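Local coordinates for protein Nrps/pks (Streptomyces albus, PDB 4OPF) that serves as ketosynthase domain KS8 of the OzmH polyketide synthase and probably takes up or passes on the growing chain in oxazolomycin biosynthesis, at residues A[214-219]-A[361-366]; A[356-361]-A[375-380]; A[293-298]-A[394-399]; A[266-271]-A[303-308]. All coordinates share one frame; numbering follows the deposited sequence.

Interaction 1: A[214-219]-A[361-366]; sequences FDRRAR and GRQPLE
Gln363 lies against Asp215, Arg216 and Arg217, and its side chain can be followed outward from the backbone. CB lies against the carboxylate, 3.3 Å from Asp215 OD2. With CG anti to the backbone N (chi1 -161°), Gln363 CG is carried on past the guanidinium of Arg216, 3.8 Å from Arg216 NH2. After a bend at chi2 the amide is wedged between two arginines. OE1 sits over the centre of the Arg216 guanidinium, while NE2 lies 3.6 Å above the plane of the Arg217 guanidinium, displaced toward its rim. The Gln363 amide and the Arg217 guanidinium are almost parallel, their planes 14° apart, so this is flat packing of polar groups.

The backbone is tied at the same place: Arg216 N donates to Gln363 O at 3.0 Å. Asp215 OD2 accepts a weak bond from Arg362 N and forms a long salt bridge with Arg217 NH2 (3.3 Å). Asp215 OD1 accepts from Arg217 N at 2.9 Å on its anti lone pair. With both oxygens engaged, the carboxylate should be held against rotation, and its charge probably eases the closeness of Arg217 and Arg362. On the buried flank Phe214 CB packs on Leu365 CD2 at 4.1 Å, and Phe214 N reaches Asp303 of helix 300-314. Asp215 OD1 with the backbone N of Arg217 makes an Asx turn, built into a type I beta turn from Asp215 to Ala218, in the loop that leads to strand 226-234 of the ketosynthase fold.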
# COMPACT_ATOMS: atom_id res chain seq x y z
N PHE A 214 -13.90 -27.40 -4.99
CA PHE A 214 -14.72 -27.60 -6.24
C PHE A 214 -15.46 -28.95 -6.26
O PHE A 214 -15.58 -29.60 -7.29
CB PHE A 214 -13.88 -27.38 -7.53
CG PHE A 214 -13.30 -26.01 -7.61
CD1 PHE A 214 -14.13 -24.89 -7.58
CD2 PHE A 214 -11.93 -25.82 -7.68
CE1 PHE A 214 -13.60 -23.60 -7.61
CE2 PHE A 214 -11.40 -24.54 -7.71
CZ PHE A 214 -12.24 -23.43 -7.70
N ASP A 215 -16.04 -29.26 -5.09
CA ASP A 215 -16.30 -30.61 -4.63
C ASP A 215 -17.28 -30.55 -3.44
O ASP A 215 -17.17 -29.67 -2.58
CB ASP A 215 -14.98 -31.19 -4.12
CG ASP A 215 -15.08 -32.64 -3.70
OD1 ASP A 215 -15.75 -32.99 -2.70
OD2 ASP A 215 -14.45 -33.47 -4.37
N ARG A 216 -18.21 -31.51 -3.35
CA ARG A 216 -19.21 -31.55 -2.24
C ARG A 216 -18.71 -31.73 -0.78
O ARG A 216 -19.44 -31.40 0.16
CB ARG A 216 -20.25 -32.63 -2.51
CG ARG A 216 -21.26 -32.26 -3.55
CD ARG A 216 -22.42 -33.23 -3.48
NE ARG A 216 -22.15 -34.56 -4.07
CZ ARG A 216 -22.44 -35.77 -3.54
NH1 ARG A 216 -23.06 -35.89 -2.36
NH2 ARG A 216 -22.14 -36.89 -4.22
N ARG A 217 -17.52 -32.28 -0.57
CA ARG A 217 -17.00 -32.44 0.80
C ARG A 217 -16.30 -31.18 1.34
O ARG A 217 -15.87 -31.15 2.50
CB ARG A 217 -16.07 -33.64 0.88
CG ARG A 217 -16.80 -34.97 0.70
CD ARG A 217 -15.84 -36.08 0.28
NE ARG A 217 -15.35 -35.92 -1.09
CZ ARG A 217 -14.45 -36.71 -1.68
NH1 ARG A 217 -13.92 -37.73 -1.01
NH2 ARG A 217 -14.08 -36.47 -2.93
N ALA A 218 -16.21 -30.14 0.50
CA ALA A 218 -15.49 -28.88 0.83
C ALA A 218 -15.90 -28.22 2.18
O ALA A 218 -17.06 -27.82 2.36
CB ALA A 218 -15.59 -27.88 -0.33
N ARG A 219 -14.91 -28.09 3.08
CA ARG A 219 -15.08 -27.60 4.46
C ARG A 219 -14.06 -26.51 4.88
O ARG A 219 -13.85 -26.29 6.08
CB ARG A 219 -14.93 -28.80 5.44
CG ARG A 219 -16.22 -29.35 6.06
CD ARG A 219 -15.98 -29.88 7.48
NE ARG A 219 -15.78 -28.78 8.45
CZ ARG A 219 -14.69 -28.57 9.19
NH1 ARG A 219 -13.63 -29.38 9.14
NH2 ARG A 219 -14.65 -27.53 10.02
N GLY A 361 -11.52 -31.81 -6.55
CA GLY A 361 -12.55 -31.77 -7.63
C GLY A 361 -13.30 -33.07 -7.97
O GLY A 361 -13.97 -33.17 -9.02
N ARG A 362 -13.22 -34.03 -7.06
CA ARG A 362 -13.52 -35.44 -7.34
C ARG A 362 -14.98 -35.78 -6.95
O ARG A 362 -15.30 -36.93 -6.64
CB ARG A 362 -12.52 -36.40 -6.62
CG ARG A 362 -11.24 -35.80 -5.99
CD ARG A 362 -11.46 -35.41 -4.53
NE ARG A 362 -10.21 -35.26 -3.79
CZ ARG A 362 -10.03 -34.48 -2.73
NH1 ARG A 362 -11.01 -33.71 -2.27
NH2 ARG A 362 -8.83 -34.44 -2.15
N GLN A 363 -15.85 -34.77 -6.97
CA GLN A 363 -17.23 -34.90 -6.52
C GLN A 363 -17.95 -33.62 -6.96
O GLN A 363 -18.25 -32.75 -6.13
CB GLN A 363 -17.29 -35.11 -4.99
CG GLN A 363 -18.58 -35.71 -4.45
CD GLN A 363 -18.36 -36.59 -3.22
OE1 GLN A 363 -18.78 -36.25 -2.11
NE2 GLN A 363 -17.71 -37.74 -3.42
N PRO A 364 -18.23 -33.50 -8.27
CA PRO A 364 -18.52 -32.18 -8.81
C PRO A 364 -19.71 -31.51 -8.11
O PRO A 364 -20.53 -32.17 -7.46
CB PRO A 364 -18.79 -32.44 -10.30
CG PRO A 364 -19.24 -33.86 -10.36
CD PRO A 364 -18.55 -34.57 -9.23
N LEU A 365 -19.79 -30.19 -8.26
CA LEU A 365 -20.77 -29.40 -7.56
C LEU A 365 -22.11 -29.69 -8.21
O LEU A 365 -22.15 -30.30 -9.27
CB LEU A 365 -20.41 -27.91 -7.63
CG LEU A 365 -19.09 -27.48 -6.95
CD1 LEU A 365 -18.83 -28.24 -5.66
CD2 LEU A 365 -17.93 -27.66 -7.91
N GLU A 366 -23.19 -29.22 -7.60
CA GLU A 366 -24.52 -29.70 -7.96
C GLU A 366 -25.22 -28.82 -9.00
O GLU A 366 -26.16 -29.27 -9.67
CB GLU A 366 -25.38 -29.79 -6.71
CG GLU A 366 -26.57 -30.74 -6.81
CD GLU A 366 -27.51 -30.55 -5.64
OE1 GLU A 366 -27.01 -30.49 -4.49
OE2 GLU A 366 -28.73 -30.43 -5.86

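Interaction 2: A[356-361]-A[375-380]; sequences VPFLSG and LRFERA
Phe358 carries CG anti to its backbone N (chi1 176°), and Phe377 carries CG anti to its carbonyl carbon (chi1 -66°); these turns lay the two side chains next to one another, pointing the same way. The rings form an offset stack with centroids 4.7 Å apart and planes tilted by 26°. Phe358 CE2 stands over the centre of the Phe377 ring, and Phe358 CD2 comes 3.8 Å from Phe377 CG. On other sides Phe377 meets Phe370 and Leu324. An alanine in place of Phe377 would probably open a gap beside Phe358, leaving that ring without its stacking partner and freer to turn.

One straight backbone bond joins the two segments, Phe358 N to Glu378 O at 2.8 Å. Next to it Pro357 CB rests 3.4 Å from Arg379 O. The Arg379 chain bends at chi2, and its guanidinium meets the loop edge on, where NH1 points at Ser360 O within the guanidinium plane; the spacing is short enough for its exact value to be doubtful. In one of its two conformers, Ser360 OG bonds to Val213 N. Glu378 is likewise modelled in two conformers; in one of them OE2 accepts from Ala380 N and OE1 makes a salt bridge with Arg376 NH1, bonds that brace its own segment. The two segments run in roughly opposed directions, continuing from the small antiparallel ribbon of strands 354-355 and 382-383 toward edge strand 375-376 of the main sheet of this thiolase-clan fold.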
# COMPACT_ATOMS: atom_id res chain seq x y z
N VAL A 356 0.84 -28.97 -13.70
CA VAL A 356 0.84 -29.91 -12.63
C VAL A 356 -0.54 -30.48 -12.32
O VAL A 356 -1.56 -29.90 -12.68
CB VAL A 356 1.42 -29.30 -11.39
CG1 VAL A 356 2.78 -28.76 -11.69
CG2 VAL A 356 0.51 -28.22 -10.82
N PRO A 357 -0.57 -31.63 -11.65
CA PRO A 357 -1.86 -32.23 -11.33
C PRO A 357 -2.67 -31.38 -10.37
O PRO A 357 -2.11 -30.74 -9.47
CB PRO A 357 -1.51 -33.54 -10.62
CG PRO A 357 -0.06 -33.72 -10.74
CD PRO A 357 0.56 -32.52 -11.38
N PHE A 358 -3.97 -31.41 -10.54
CA PHE A 358 -4.89 -30.94 -9.54
C PHE A 358 -5.38 -32.12 -8.69
O PHE A 358 -5.80 -33.15 -9.23
CB PHE A 358 -6.06 -30.27 -10.21
CG PHE A 358 -7.13 -29.84 -9.27
CD1 PHE A 358 -6.89 -28.86 -8.34
CD2 PHE A 358 -8.38 -30.43 -9.31
CE1 PHE A 358 -7.88 -28.46 -7.46
CE2 PHE A 358 -9.39 -30.02 -8.45
CZ PHE A 358 -9.14 -29.03 -7.52
N LEU A 359 -5.34 -31.95 -7.37
CA LEU A 359 -5.66 -33.04 -6.45
C LEU A 359 -7.17 -33.25 -6.15
O LEU A 359 -7.64 -34.37 -6.17
CB LEU A 359 -4.84 -32.91 -5.16
CG LEU A 359 -3.44 -33.53 -5.20
CD1 LEU A 359 -2.62 -32.98 -6.36
CD2 LEU A 359 -2.70 -33.26 -3.89
N SER A 360 -7.93 -32.21 -5.90
CA SER A 360 -9.34 -32.37 -5.47
C SER A 360 -10.35 -32.49 -6.64
O SER A 360 -10.08 -33.21 -7.62
CB SER A 360 -9.73 -31.25 -4.50
OG SER A 360 -10.97 -31.52 -3.88
N GLY A 361 -11.52 -31.81 -6.55
CA GLY A 361 -12.55 -31.77 -7.63
C GLY A 361 -13.30 -33.07 -7.97
O GLY A 361 -13.97 -33.17 -9.02
N LEU A 375 -13.92 -25.48 -19.18
CA LEU A 375 -13.05 -25.49 -18.01
C LEU A 375 -12.68 -26.97 -17.75
O LEU A 375 -13.50 -27.84 -17.88
CB LEU A 375 -13.75 -24.92 -16.79
CG LEU A 375 -14.39 -23.57 -16.98
CD1 LEU A 375 -14.93 -22.98 -15.67
CD2 LEU A 375 -13.43 -22.62 -17.65
N ARG A 376 -11.44 -27.24 -17.36
CA ARG A 376 -11.08 -28.58 -16.96
C ARG A 376 -10.02 -28.60 -15.83
O ARG A 376 -9.36 -27.58 -15.56
CB ARG A 376 -10.56 -29.33 -18.17
CG ARG A 376 -9.28 -28.76 -18.75
CD ARG A 376 -8.80 -29.54 -19.97
NE ARG A 376 -8.86 -30.99 -19.72
CZ ARG A 376 -7.87 -31.73 -19.23
NH1 ARG A 376 -6.70 -31.20 -18.95
NH2 ARG A 376 -8.07 -33.01 -19.00
N PHE A 377 -9.86 -29.76 -15.21
CA PHE A 377 -8.88 -30.00 -14.18
C PHE A 377 -7.88 -31.07 -14.63
O PHE A 377 -8.31 -32.19 -14.85
CB PHE A 377 -9.57 -30.56 -12.96
CG PHE A 377 -10.53 -29.62 -12.29
CD1 PHE A 377 -10.16 -28.33 -11.96
CD2 PHE A 377 -11.80 -30.08 -11.92
CE1 PHE A 377 -11.04 -27.49 -11.32
CE2 PHE A 377 -12.70 -29.24 -11.28
CZ PHE A 377 -12.31 -27.94 -10.98
N GLU A 378 -6.60 -30.76 -14.79
CA GLU A 378 -5.61 -31.73 -15.17
C GLU A 378 -5.33 -32.68 -14.00
O GLU A 378 -5.19 -32.25 -12.87
CB GLU A 378 -4.32 -31.03 -15.59
CG GLU A 378 -3.28 -31.92 -16.24
CD GLU A 378 -3.85 -32.98 -17.21
OE1 GLU A 378 -4.33 -32.61 -18.31
OE2 GLU A 378 -3.80 -34.18 -16.89
N ARG A 379 -5.26 -33.96 -14.27
CA ARG A 379 -4.99 -34.93 -13.24
C ARG A 379 -3.53 -35.40 -13.30
O ARG A 379 -3.06 -36.02 -12.36
CB ARG A 379 -5.91 -36.11 -13.40
CG ARG A 379 -7.41 -35.79 -13.41
CD ARG A 379 -7.90 -35.57 -11.98
NE ARG A 379 -9.17 -34.83 -11.91
CZ ARG A 379 -9.67 -34.26 -10.81
NH1 ARG A 379 -9.02 -34.32 -9.63
NH2 ARG A 379 -10.82 -33.60 -10.89
N ALA A 380 -2.82 -35.15 -14.40
CA ALA A 380 -1.44 -35.62 -14.53
C ALA A 380 -0.48 -34.45 -14.69
O ALA A 380 -0.89 -33.36 -15.00
CB ALA A 380 -1.33 -36.53 -15.72

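Interaction 3: A[293-298]-A[394-399]; sequences ETNAAG and SSFADG
Glu293 meets Ser394 through the backbone: Ser394 N donates to Glu293 O at 3.0 Å, a bond between parallel strand neighbours. The carboxylate of Glu293 serves elsewhere, in a salt bridge with Lys345. Thr294 turns its side chain off toward Gly325, whose O pairs with its OG1. Asn295 then carries the contact. Its CG is anti to the backbone N (chi1 -176°), and Asn295 OD1 accepts a hydrogen bond from Phe396 N at 2.9 Å. The bond is straight at hydrogen (174°), yet the donor sits well above the amide's carbonyl plane, 72° out of it. Asn295 CB packs 3.7 Å from Phe396 CD2, and a water accepts from Asn295 ND2 (3.1 Å) and donates to Phe396 O (2.6 Å). An alanine at Asn295 would probably leave Phe396 N without its side-chain acceptor and the water without its donor. Where elongating ketosynthases carry the His-Gly-Thr-Gly-Thr motif, this chain reads Asn-Ala-Ala-Gly, so Asn295 probably occupies the position of a catalytic histidine. Strands 291-293 and 390-396 adjoin here, with Glu306 of helix 300-314 gripping Asn295 N and Ala296 N, helix 268-282 against Phe396, and Glu338 of helix 338-352 touching Asn295.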
# COMPACT_ATOMS: atom_id res chain seq x y z
N GLU A 293 -4.63 -20.58 -11.67
CA GLU A 293 -4.57 -20.91 -10.26
C GLU A 293 -5.73 -20.15 -9.57
O GLU A 293 -5.66 -18.95 -9.33
CB GLU A 293 -3.22 -20.54 -9.70
CG GLU A 293 -3.08 -20.58 -8.15
CD GLU A 293 -3.00 -21.99 -7.55
OE1 GLU A 293 -2.84 -22.96 -8.37
OE2 GLU A 293 -3.11 -22.12 -6.27
N THR A 294 -6.76 -20.90 -9.20
CA THR A 294 -8.01 -20.38 -8.75
C THR A 294 -7.91 -19.95 -7.28
O THR A 294 -7.02 -20.36 -6.56
CB THR A 294 -9.13 -21.45 -8.83
OG1 THR A 294 -8.78 -22.58 -8.01
CG2 THR A 294 -9.32 -21.93 -10.25
N ASN A 295 -8.88 -19.16 -6.85
CA ASN A 295 -9.03 -18.80 -5.46
C ASN A 295 -9.29 -19.98 -4.57
O ASN A 295 -8.69 -20.13 -3.52
CB ASN A 295 -10.15 -17.82 -5.30
CG ASN A 295 -10.26 -17.35 -3.87
OD1 ASN A 295 -9.29 -16.90 -3.29
ND2 ASN A 295 -11.42 -17.52 -3.28
N ALA A 296 -10.21 -20.83 -5.00
CA ALA A 296 -10.43 -22.10 -4.34
C ALA A 296 -10.79 -21.95 -2.89
O ALA A 296 -10.10 -22.41 -2.00
CB ALA A 296 -9.21 -23.00 -4.53
N ALA A 297 -11.90 -21.30 -2.65
CA ALA A 297 -12.31 -21.00 -1.28
C ALA A 297 -12.58 -22.28 -0.49
O ALA A 297 -12.36 -22.31 0.68
CB ALA A 297 -13.57 -20.14 -1.28
N GLY A 298 -13.08 -23.32 -1.14
CA GLY A 298 -13.36 -24.59 -0.47
C GLY A 298 -14.73 -24.60 0.19
O GLY A 298 -14.93 -25.13 1.29
N SER A 394 -5.60 -15.96 -8.91
CA SER A 394 -6.63 -15.22 -8.25
C SER A 394 -6.51 -15.35 -6.77
O SER A 394 -6.19 -16.42 -6.26
CB SER A 394 -7.97 -15.81 -8.61
OG SER A 394 -8.28 -15.51 -9.96
N SER A 395 -6.89 -14.29 -6.07
CA SER A 395 -7.09 -14.37 -4.65
C SER A 395 -8.22 -13.46 -4.21
O SER A 395 -8.11 -12.26 -4.38
CB SER A 395 -5.77 -13.96 -3.96
OG SER A 395 -5.89 -14.20 -2.58
N PHE A 396 -9.30 -14.03 -3.67
CA PHE A 396 -10.50 -13.32 -3.35
C PHE A 396 -10.71 -13.55 -1.86
O PHE A 396 -11.03 -14.64 -1.45
CB PHE A 396 -11.68 -13.85 -4.10
CG PHE A 396 -11.53 -13.93 -5.60
CD1 PHE A 396 -10.76 -13.06 -6.33
CD2 PHE A 396 -12.23 -14.89 -6.27
CE1 PHE A 396 -10.69 -13.13 -7.70
CE2 PHE A 396 -12.16 -14.98 -7.63
CZ PHE A 396 -11.40 -14.12 -8.35
N ALA A 397 -10.45 -12.54 -1.05
CA ALA A 397 -10.44 -12.67 0.40
C ALA A 397 -11.79 -12.37 0.98
O ALA A 397 -12.48 -11.50 0.52
CB ALA A 397 -9.40 -11.71 0.95
N ASP A 398 -12.14 -13.07 2.06
CA ASP A 398 -13.36 -12.80 2.83
C ASP A 398 -13.54 -11.34 3.26
O ASP A 398 -14.64 -10.79 3.11
CB ASP A 398 -13.43 -13.72 4.06
CG ASP A 398 -13.99 -15.11 3.72
OD1 ASP A 398 -14.57 -15.29 2.61
OD2 ASP A 398 -13.84 -16.03 4.56
N GLY A 399 -12.47 -10.71 3.74
CA GLY A 399 -12.46 -9.25 3.96
C GLY A 399 -13.03 -8.30 2.88
O GLY A 399 -13.40 -7.19 3.18
O HOH W 1 -11.88 -16.83 -0.28

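Interaction 4: A[266-271]-A[303-308]; sequences PNPAAQ and DLIELK
Ile305 is the hub on which Pro266, Pro268 and Gln271 converge. The apolar contacts come first: the branches of the isoleucine divide the work, CD1 facing Pro266 CG at 4.1 Å and CG2 facing Pro268 CG at 4.0 Å. With CG1 anti to the carbonyl carbon (chi1 -76°), CG2 is set anti to the backbone N, where it can reach the second proline. The Pro266 ring crosses the isoleucine at about a right angle.

Polar atoms meet carbon next. Gln271 is extended beyond CG and brings OE1 alongside helix 300-314, 3.7 Å from Ile305 CG2 and 3.8 Å from Glu306 CA. No hydrogen bond spans the two segments, so what joins them is van der Waals packing.

A capping bond lies within 266-271: Asn267 is the N-cap of helix 268-282, its OD1 accepting a weak bond from Ala270 N at 3.3 Å, while its ND2 binds Asp257 O. The opening turn of that helix thus leans on the flank of helix 300-314. Both helices reach strand 390-396 through Gln271 and Glu306 on Phe396; the Glu306 carboxylate continues to Asn295 N, and Asn267 packs on Arg150 of the second subunit.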
# COMPACT_ATOMS: atom_id res chain seq x y z
N PRO A 266 -19.67 -13.50 -1.26
CA PRO A 266 -18.94 -13.01 -2.40
C PRO A 266 -19.79 -12.03 -3.24
O PRO A 266 -21.01 -12.00 -3.13
CB PRO A 266 -18.63 -14.28 -3.21
CG PRO A 266 -19.00 -15.40 -2.32
CD PRO A 266 -20.09 -14.90 -1.43
N ASN A 267 -19.11 -11.18 -4.02
CA ASN A 267 -19.76 -10.27 -4.95
C ASN A 267 -19.30 -10.77 -6.31
O ASN A 267 -18.19 -10.53 -6.70
CB ASN A 267 -19.30 -8.83 -4.71
CG ASN A 267 -19.90 -7.87 -5.69
OD1 ASN A 267 -20.39 -8.28 -6.72
ND2 ASN A 267 -19.87 -6.58 -5.38
N PRO A 268 -20.13 -11.54 -6.98
CA PRO A 268 -19.78 -12.07 -8.28
C PRO A 268 -19.34 -11.00 -9.26
O PRO A 268 -18.39 -11.19 -10.00
CB PRO A 268 -21.09 -12.72 -8.75
CG PRO A 268 -21.81 -13.09 -7.47
CD PRO A 268 -21.47 -11.98 -6.52
N ALA A 269 -19.99 -9.86 -9.27
CA ALA A 269 -19.63 -8.77 -10.23
C ALA A 269 -18.20 -8.25 -9.97
O ALA A 269 -17.47 -7.90 -10.91
CB ALA A 269 -20.65 -7.65 -10.12
N ALA A 270 -17.77 -8.24 -8.70
CA ALA A 270 -16.43 -7.77 -8.36
C ALA A 270 -15.40 -8.81 -8.78
O ALA A 270 -14.34 -8.47 -9.24
CB ALA A 270 -16.32 -7.50 -6.87
N GLN A 271 -15.72 -10.08 -8.67
CA GLN A 271 -14.82 -11.14 -9.18
C GLN A 271 -14.66 -11.10 -10.69
O GLN A 271 -13.55 -11.11 -11.17
CB GLN A 271 -15.27 -12.50 -8.70
CG GLN A 271 -15.20 -12.64 -7.18
CD GLN A 271 -15.55 -14.07 -6.68
OE1 GLN A 271 -15.59 -15.04 -7.43
NE2 GLN A 271 -15.80 -14.17 -5.42
N ASP A 303 -17.27 -21.35 -4.46
CA ASP A 303 -16.57 -22.08 -5.50
C ASP A 303 -17.38 -22.06 -6.80
O ASP A 303 -16.83 -21.90 -7.90
CB ASP A 303 -16.35 -23.52 -5.06
CG ASP A 303 -15.22 -23.67 -3.99
OD1 ASP A 303 -14.46 -22.71 -3.73
OD2 ASP A 303 -15.13 -24.80 -3.42
N LEU A 304 -18.68 -22.26 -6.69
CA LEU A 304 -19.53 -22.21 -7.86
C LEU A 304 -19.52 -20.82 -8.50
O LEU A 304 -19.47 -20.67 -9.71
CB LEU A 304 -20.94 -22.57 -7.46
CG LEU A 304 -21.96 -22.52 -8.58
CD1 LEU A 304 -21.58 -23.55 -9.64
CD2 LEU A 304 -23.37 -22.76 -8.02
N ILE A 305 -19.62 -19.80 -7.67
CA ILE A 305 -19.53 -18.43 -8.14
C ILE A 305 -18.23 -18.20 -8.89
O ILE A 305 -18.23 -17.60 -10.01
CB ILE A 305 -19.70 -17.44 -6.97
CG1 ILE A 305 -21.19 -17.41 -6.60
CG2 ILE A 305 -19.13 -16.07 -7.33
CD1 ILE A 305 -21.46 -16.73 -5.28
N GLU A 306 -17.14 -18.69 -8.33
CA GLU A 306 -15.86 -18.54 -8.97
C GLU A 306 -15.81 -19.18 -10.34
O GLU A 306 -15.30 -18.58 -11.29
CB GLU A 306 -14.66 -19.02 -8.12
CG GLU A 306 -13.37 -18.81 -8.89
CD GLU A 306 -12.04 -19.14 -8.16
OE1 GLU A 306 -12.07 -19.96 -7.18
OE2 GLU A 306 -10.95 -18.58 -8.62
N LEU A 307 -16.29 -20.41 -10.44
CA LEU A 307 -16.25 -21.13 -11.73
C LEU A 307 -17.11 -20.43 -12.82
O LEU A 307 -16.70 -20.31 -13.95
CB LEU A 307 -16.77 -22.55 -11.55
CG LEU A 307 -15.86 -23.48 -10.73
CD1 LEU A 307 -16.55 -24.82 -10.68
CD2 LEU A 307 -14.49 -23.69 -11.30
N LYS A 308 -18.27 -19.93 -12.45
CA LYS A 308 -19.09 -19.18 -13.39
C LYS A 308 -18.44 -17.88 -13.77
O LYS A 308 -18.56 -17.45 -14.90
CB LYS A 308 -20.45 -18.89 -12.78
CG LYS A 308 -21.26 -20.17 -12.62
CD LYS A 308 -22.64 -19.87 -12.04
CE LYS A 308 -23.45 -21.17 -11.89
NZ LYS A 308 -24.76 -20.99 -11.18

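How the interactions relate
From the N terminus, the loop 214-219 opens interaction 1, which closes only at 361-366. Interaction 4 opens and closes within that span, joining helices 268-282 and 300-314. Interaction 3 starts at 293-298, before interaction 4 is complete, and ends at 394-399, so it crosses both interactions 1 and 4. Interaction 2, from 356-361 to 375-380, crosses interaction 1, with which it shares Gly361, lies wholly within the span of interaction 3 and follows interaction 4 in series. Phe214 touches residues of all three other contacts, and Glu306 and Asp303 link interaction 4 to interaction 3. Together they tie connecting loops, two helices and the main sheet.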